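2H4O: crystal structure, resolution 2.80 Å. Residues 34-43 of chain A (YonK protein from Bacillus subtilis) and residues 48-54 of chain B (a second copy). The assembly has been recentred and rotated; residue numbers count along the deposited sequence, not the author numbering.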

ATOM      1  N   ASP A  34       4.207 -23.255  16.597  1.00 62.05           N
ATOM      2  CA  ASP A  34       4.522 -24.417  15.782  1.00 65.11           C
ATOM      3  C   ASP A  34       3.849 -24.260  14.436  1.00 65.13           C
ATOM      4  O   ASP A  34       2.626 -24.342  14.302  1.00 64.78           O
ATOM      5  N   PHE A  35       4.694 -24.006  13.445  1.00 65.24           N
ATOM      6  CA  PHE A  35       4.290 -23.786  12.073  1.00 64.45           C
ATOM      7  C   PHE A  35       3.447 -24.939  11.525  1.00 65.62           C
ATOM      8  O   PHE A  35       2.600 -24.711  10.643  1.00 66.43           O
ATOM      9  N   LYS A  36       3.665 -26.151  12.057  1.00 65.31           N
ATOM     10  CA  LYS A  36       2.947 -27.350  11.638  1.00 64.99           C
ATOM     11  C   LYS A  36       1.453 -27.196  11.916  1.00 65.16           C
ATOM     12  O   LYS A  36       0.614 -27.352  11.015  1.00 64.54           O
ATOM     13  N   GLU A  37       1.108 -26.898  13.166  1.00 65.57           N
ATOM     14  CA  GLU A  37      -0.298 -26.721  13.533  1.00 65.91           C
ATOM     15  C   GLU A  37      -0.919 -25.591  12.710  1.00 65.22           C
ATOM     16  O   GLU A  37      -2.001 -25.746  12.138  1.00 64.14           O
ATOM     17  N   ILE A  38      -0.226 -24.451  12.665  1.00 64.31           N
ATOM     18  CA  ILE A  38      -0.683 -23.298  11.903  1.00 63.52           C
ATOM     19  C   ILE A  38      -0.949 -23.695  10.445  1.00 63.85           C
ATOM     20  O   ILE A  38      -2.061 -23.498   9.933  1.00 64.25           O
ATOM     21  N   LEU A  39       0.075 -24.238   9.782  1.00 62.69           N
ATOM     22  CA  LEU A  39      -0.031 -24.670   8.391  1.00 62.01           C
ATOM     23  C   LEU A  39      -1.204 -25.625   8.155  1.00 63.36           C
ATOM     24  O   LEU A  39      -1.882 -25.534   7.138  1.00 64.34           O
ATOM     25  N   SER A  40      -1.445 -26.537   9.101  1.00 64.44           N
ATOM     26  CA  SER A  40      -2.517 -27.521   8.970  1.00 64.92           C
ATOM     27  C   SER A  40      -3.896 -26.902   8.912  1.00 65.58           C
ATOM     28  O   SER A  40      -4.816 -27.506   8.359  1.00 67.33           O
ATOM     29  N   GLU A  41      -4.056 -25.723   9.500  1.00 64.95           N
ATOM     30  CA  GLU A  41      -5.357 -25.059   9.496  1.00 65.51           C
ATOM     31  C   GLU A  41      -5.731 -24.684   8.046  1.00 64.19           C
ATOM     32  O   GLU A  41      -6.880 -24.343   7.724  1.00 63.71           O
ATOM     33  N   PHE A  42      -4.751 -24.768   7.160  1.00 62.54           N
ATOM     34  CA  PHE A  42      -4.991 -24.417   5.775  1.00 61.14           C
ATOM     35  C   PHE A  42      -4.942 -25.595   4.811  1.00 61.87           C
ATOM     36  O   PHE A  42      -5.272 -25.437   3.624  1.00 61.95           O
ATOM     37  N   ASN A  43      -4.539 -26.771   5.296  1.00 62.33           N
ATOM     38  CA  ASN A  43      -4.457 -27.946   4.426  1.00 62.09           C
ATOM     39  C   ASN A  43      -5.772 -28.291   3.714  1.00 60.63           C
ATOM     40  O   ASN A  43      -6.798 -28.509   4.346  1.00 59.62           O
TER
ATOM     41  N   SER B  48       9.508 -13.376   8.007  1.00 37.06           N
ATOM     42  CA  SER B  48       8.076 -13.125   8.107  1.00 36.14           C
ATOM     43  C   SER B  48       7.292 -14.009   7.144  1.00 33.70           C
ATOM     44  O   SER B  48       7.484 -13.944   5.930  1.00 33.20           O
ATOM     45  N   ILE B  49       6.407 -14.835   7.693  1.00 29.97           N
ATOM     46  CA  ILE B  49       5.663 -15.777   6.904  1.00 32.01           C
ATOM     47  C   ILE B  49       4.242 -15.370   6.904  1.00 31.55           C
ATOM     48  O   ILE B  49       3.707 -14.956   7.949  1.00 34.78           O
ATOM     49  N   THR B  50       3.603 -15.493   5.746  1.00 29.68           N
ATOM     50  CA  THR B  50       2.201 -15.110   5.663  1.00 28.12           C
ATOM     51  C   THR B  50       1.466 -16.168   4.952  1.00 26.67           C
ATOM     52  O   THR B  50       1.942 -16.641   3.903  1.00 25.01           O
ATOM     53  N   VAL B  51       0.322 -16.550   5.525  1.00 26.54           N
ATOM     54  CA  VAL B  51      -0.532 -17.571   4.920  1.00 29.88           C
ATOM     55  C   VAL B  51      -1.954 -17.044   4.875  1.00 32.84           C
ATOM     56  O   VAL B  51      -2.623 -16.854   5.889  1.00 34.44           O
ATOM     57  N   LYS B  52      -2.404 -16.782   3.668  1.00 37.79           N
ATOM     58  CA  LYS B  52      -3.726 -16.235   3.465  1.00 42.88           C
ATOM     59  C   LYS B  52      -4.616 -17.246   2.750  1.00 45.37           C
ATOM     60  O   LYS B  52      -4.155 -18.001   1.885  1.00 46.00           O
ATOM     61  N   GLU B  53      -5.892 -17.238   3.108  1.00 48.42           N
ATOM     62  CA  GLU B  53      -6.872 -18.103   2.489  1.00 51.35           C
ATOM     63  C   GLU B  53      -8.149 -17.293   2.375  1.00 53.03           C
ATOM     64  O   GLU B  53      -8.775 -16.967   3.378  1.00 53.33           O
ATOM     65  N   GLU B  54      -8.546 -16.950   1.160  1.00 54.99           N
ATOM     66  CA  GLU B  54      -9.768 -16.173   1.005  1.00 56.17           C
ATOM     67  C   GLU B  54     -10.881 -16.939   0.283  1.00 57.50           C
ATOM     68  O   GLU B  54     -10.657 -17.559  -0.753  1.00 57.69           O
TER

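A helix-containing segment of chain A packs against a strand of chain B mainly through apolar side chains, with the aliphatic part of Glu B53 adding to them; no hydrogen bond joins the two stretches, and together they bury 321 Å². At the centre lies Val B51 (chi1 t), whose CA-to-CB bond points toward chain A and whose two methyls meet different partners. CG1 sits over one face of the Phe A42 ring, 3.5 Å from its centroid and 19° off the ring normal, a CH-pi contact in which Phe A42 CD1 comes within 3.3 Å of Val B51 CG1. CG2 faces the helix more loosely, with Leu A39 CD1 at 4.2 Å from Val B51 CG2. Leu A39 leaves its backbone sideways, and its off-well chi1 of -124° with chi2 p brings the end of the side chain nearer to the strand.

Phe A42 (chi1 m, chi2 100°) points toward the strand and has the largest area covered in the contact, 90 Å². Its ring reaches along the strand beyond Val B51: Phe A42 CE2 lies 3.5 Å from Glu B53 CB, which meets the ring at its edge, near the ring plane.

In the other direction along the strand, Ile B49 (chi1 m, chi2 t) points toward chain A and receives Phe A35. The phenylalanine's CA-to-CB bond runs sideways, but with chi1 t and chi2 41° the ring end approaches, placing Phe A35 CZ 3.4 Å from Ile B49 CG2. Ile B49 CD1 lies over one face of the Phe A35 ring, 4.1 Å from the centroid. Ile A38 (chi1 m, chi2 t) also points toward the strand, but its CG2 stays 5.5 Å from Val B51 CG2, too far for contact.

Alternation along the strand turns Thr B50 and Lys B52 away from chain A. Lys B52 NZ forms a long salt bridge of 3.7 Å with Glu B54 OE1. Glu B53 (chi1 t, chi2 t) points inward yet offers its aliphatic CB to Phe A42, while its OE1 is hydrogen-bonded to a residue just beyond the stretches. On chain A, Asp A34 (chi1 p) caps the helix, with Glu A37 N donating to Asp A34 OD1 at 3.0 Å, although the position of OD1 is less certain. Ser A40 OG (chi1 p) donates a very short bond of 2.5 Å to Glu A37 O, out of reach of the strand.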

ATOM      1  CB  ASP A  34       4.096 -25.721  16.446  1.00 66.71           C
ATOM      2  CG  ASP A  34       2.628 -25.846  16.537  1.00 69.09           C
ATOM      3  OD1 ASP A  34       2.111 -26.864  16.029  1.00 69.30           O
ATOM      4  OD2 ASP A  34       2.000 -24.921  17.108  1.00 70.37           O
ATOM      5  CB  PHE A  35       5.552 -23.572  11.238  1.00 63.65           C
ATOM      6  CG  PHE A  35       5.318 -22.868   9.953  1.00 63.05           C
ATOM      7  CD1 PHE A  35       4.446 -21.792   9.888  1.00 62.04           C
ATOM      8  CD2 PHE A  35       5.970 -23.276   8.793  1.00 63.20           C
ATOM      9  CE1 PHE A  35       4.220 -21.137   8.699  1.00 60.61           C
ATOM     10  CE2 PHE A  35       5.748 -22.617   7.594  1.00 63.05           C
ATOM     11  CZ  PHE A  35       4.864 -21.543   7.555  1.00 60.98           C
ATOM     12  CB  LYS A  36       3.492 -28.561  12.400  1.00 67.34           C
ATOM     13  CG  LYS A  36       3.149 -29.934  11.811  1.00 69.71           C
ATOM     14  CD  LYS A  36       3.715 -31.075  12.675  1.00 72.05           C
ATOM     15  CE  LYS A  36       3.791 -32.437  11.911  1.00 73.06           C
ATOM     16  NZ  LYS A  36       2.477 -32.894  11.290  1.00 71.16           N
ATOM     17  CB  GLU A  37      -0.429 -26.392  15.016  1.00 67.48           C
ATOM     18  CG  GLU A  37      -1.603 -27.092  15.668  1.00 72.21           C
ATOM     19  CD  GLU A  37      -1.616 -28.612  15.375  1.00 74.90           C
ATOM     20  OE1 GLU A  37      -2.441 -29.055  14.540  1.00 76.00           O
ATOM     21  OE2 GLU A  37      -0.796 -29.367  15.959  1.00 76.51           O
ATOM     22  CB  ILE A  38       0.374 -22.165  11.919  1.00 63.25           C
ATOM     23  CG1 ILE A  38       0.537 -21.628  13.347  1.00 62.38           C
ATOM     24  CG2 ILE A  38      -0.031 -21.055  10.936  1.00 61.99           C
ATOM     25  CD1 ILE A  38       1.703 -20.674  13.497  1.00 60.20           C
ATOM     26  CB  LEU A  39       1.262 -25.360   7.976  1.00 60.49           C
ATOM     27  CG  LEU A  39       2.020 -24.835   6.768  1.00 61.18           C
ATOM     28  CD1 LEU A  39       2.143 -23.314   6.828  1.00 62.09           C
ATOM     29  CD2 LEU A  39       3.390 -25.478   6.745  1.00 59.83           C
ATOM     30  CB  SER A  40      -2.488 -28.491  10.136  1.00 64.80           C
ATOM     31  OG  SER A  40      -2.984 -27.854  11.303  1.00 65.17           O
ATOM     32  CB  GLU A  41      -5.266 -23.821  10.382  1.00 67.82           C
ATOM     33  CG  GLU A  41      -6.564 -23.083  10.698  1.00 71.39           C
ATOM     34  CD  GLU A  41      -6.316 -21.933  11.693  1.00 74.22           C
ATOM     35  OE1 GLU A  41      -7.218 -21.082  11.892  1.00 75.48           O
ATOM     36  OE2 GLU A  41      -5.203 -21.887  12.288  1.00 76.07           O
ATOM     37  CB  PHE A  42      -3.989 -23.350   5.323  1.00 59.60           C
ATOM     38  CG  PHE A  42      -4.147 -22.036   6.016  1.00 57.54           C
ATOM     39  CD1 PHE A  42      -3.309 -21.688   7.069  1.00 57.12           C
ATOM     40  CD2 PHE A  42      -5.146 -21.148   5.622  1.00 55.57           C
ATOM     41  CE1 PHE A  42      -3.458 -20.461   7.725  1.00 58.16           C
ATOM     42  CE2 PHE A  42      -5.308 -19.930   6.263  1.00 55.52           C
ATOM     43  CZ  PHE A  42      -4.465 -19.578   7.319  1.00 57.23           C
ATOM     44  CB  ASN A  43      -3.991 -29.157   5.210  1.00 65.37           C
ATOM     45  CG  ASN A  43      -3.752 -30.367   4.312  1.00 68.55           C
ATOM     46  OD1 ASN A  43      -2.945 -30.322   3.365  1.00 69.56           O
ATOM     47  ND2 ASN A  43      -4.453 -31.457   4.604  1.00 68.80           N
TER
ATOM     48  CB  SER B  48       7.770 -11.650   7.836  1.00 37.26           C
ATOM     49  OG  SER B  48       8.113 -10.844   8.949  1.00 41.57           O
ATOM     50  CB  ILE B  49       5.804 -17.226   7.508  1.00 34.54           C
ATOM     51  CG1 ILE B  49       7.263 -17.700   7.297  1.00 36.50           C
ATOM     52  CG2 ILE B  49       4.754 -18.195   6.900  1.00 32.28           C
ATOM     53  CD1 ILE B  49       7.584 -19.040   7.931  1.00 38.43           C
ATOM     54  CB  THR B  50       2.021 -13.751   4.901  1.00 29.78           C
ATOM     55  OG1 THR B  50       2.025 -12.686   5.861  1.00 28.54           O
ATOM     56  CG2 THR B  50       0.697 -13.705   4.147  1.00 26.73           C
ATOM     57  CB  VAL B  51      -0.461 -18.931   5.696  1.00 28.54           C
ATOM     58  CG1 VAL B  51      -1.308 -19.982   5.001  1.00 22.19           C
ATOM     59  CG2 VAL B  51       0.986 -19.398   5.779  1.00 23.58           C
ATOM     60  CB  LYS B  52      -3.605 -14.955   2.602  1.00 44.82           C
ATOM     61  CG  LYS B  52      -4.873 -14.082   2.525  1.00 45.65           C
ATOM     62  CD  LYS B  52      -5.051 -13.501   1.148  1.00 46.69           C
ATOM     63  CE  LYS B  52      -4.072 -12.389   0.834  1.00 48.05           C
ATOM     64  NZ  LYS B  52      -4.158 -11.991  -0.634  1.00 47.71           N
ATOM     65  CB  GLU B  53      -7.138 -19.333   3.347  1.00 53.02           C
ATOM     66  CG  GLU B  53      -8.298 -20.184   2.815  1.00 57.29           C
ATOM     67  CD  GLU B  53      -9.084 -20.947   3.911  1.00 60.03           C
ATOM     68  OE1 GLU B  53     -10.071 -21.639   3.540  1.00 61.34           O
ATOM     69  OE2 GLU B  53      -8.735 -20.855   5.128  1.00 59.74           O
ATOM     70  CB  GLU B  54      -9.456 -14.856   0.293  1.00 55.75           C
ATOM     71  CG  GLU B  54      -8.518 -14.956  -0.886  1.00 57.84           C
ATOM     72  CD  GLU B  54      -8.397 -13.630  -1.627  1.00 61.08           C
ATOM     73  OE1 GLU B  54      -7.744 -12.691  -1.098  1.00 61.96           O
ATOM     74  OE2 GLU B  54      -8.979 -13.519  -2.733  1.00 62.63           O
TER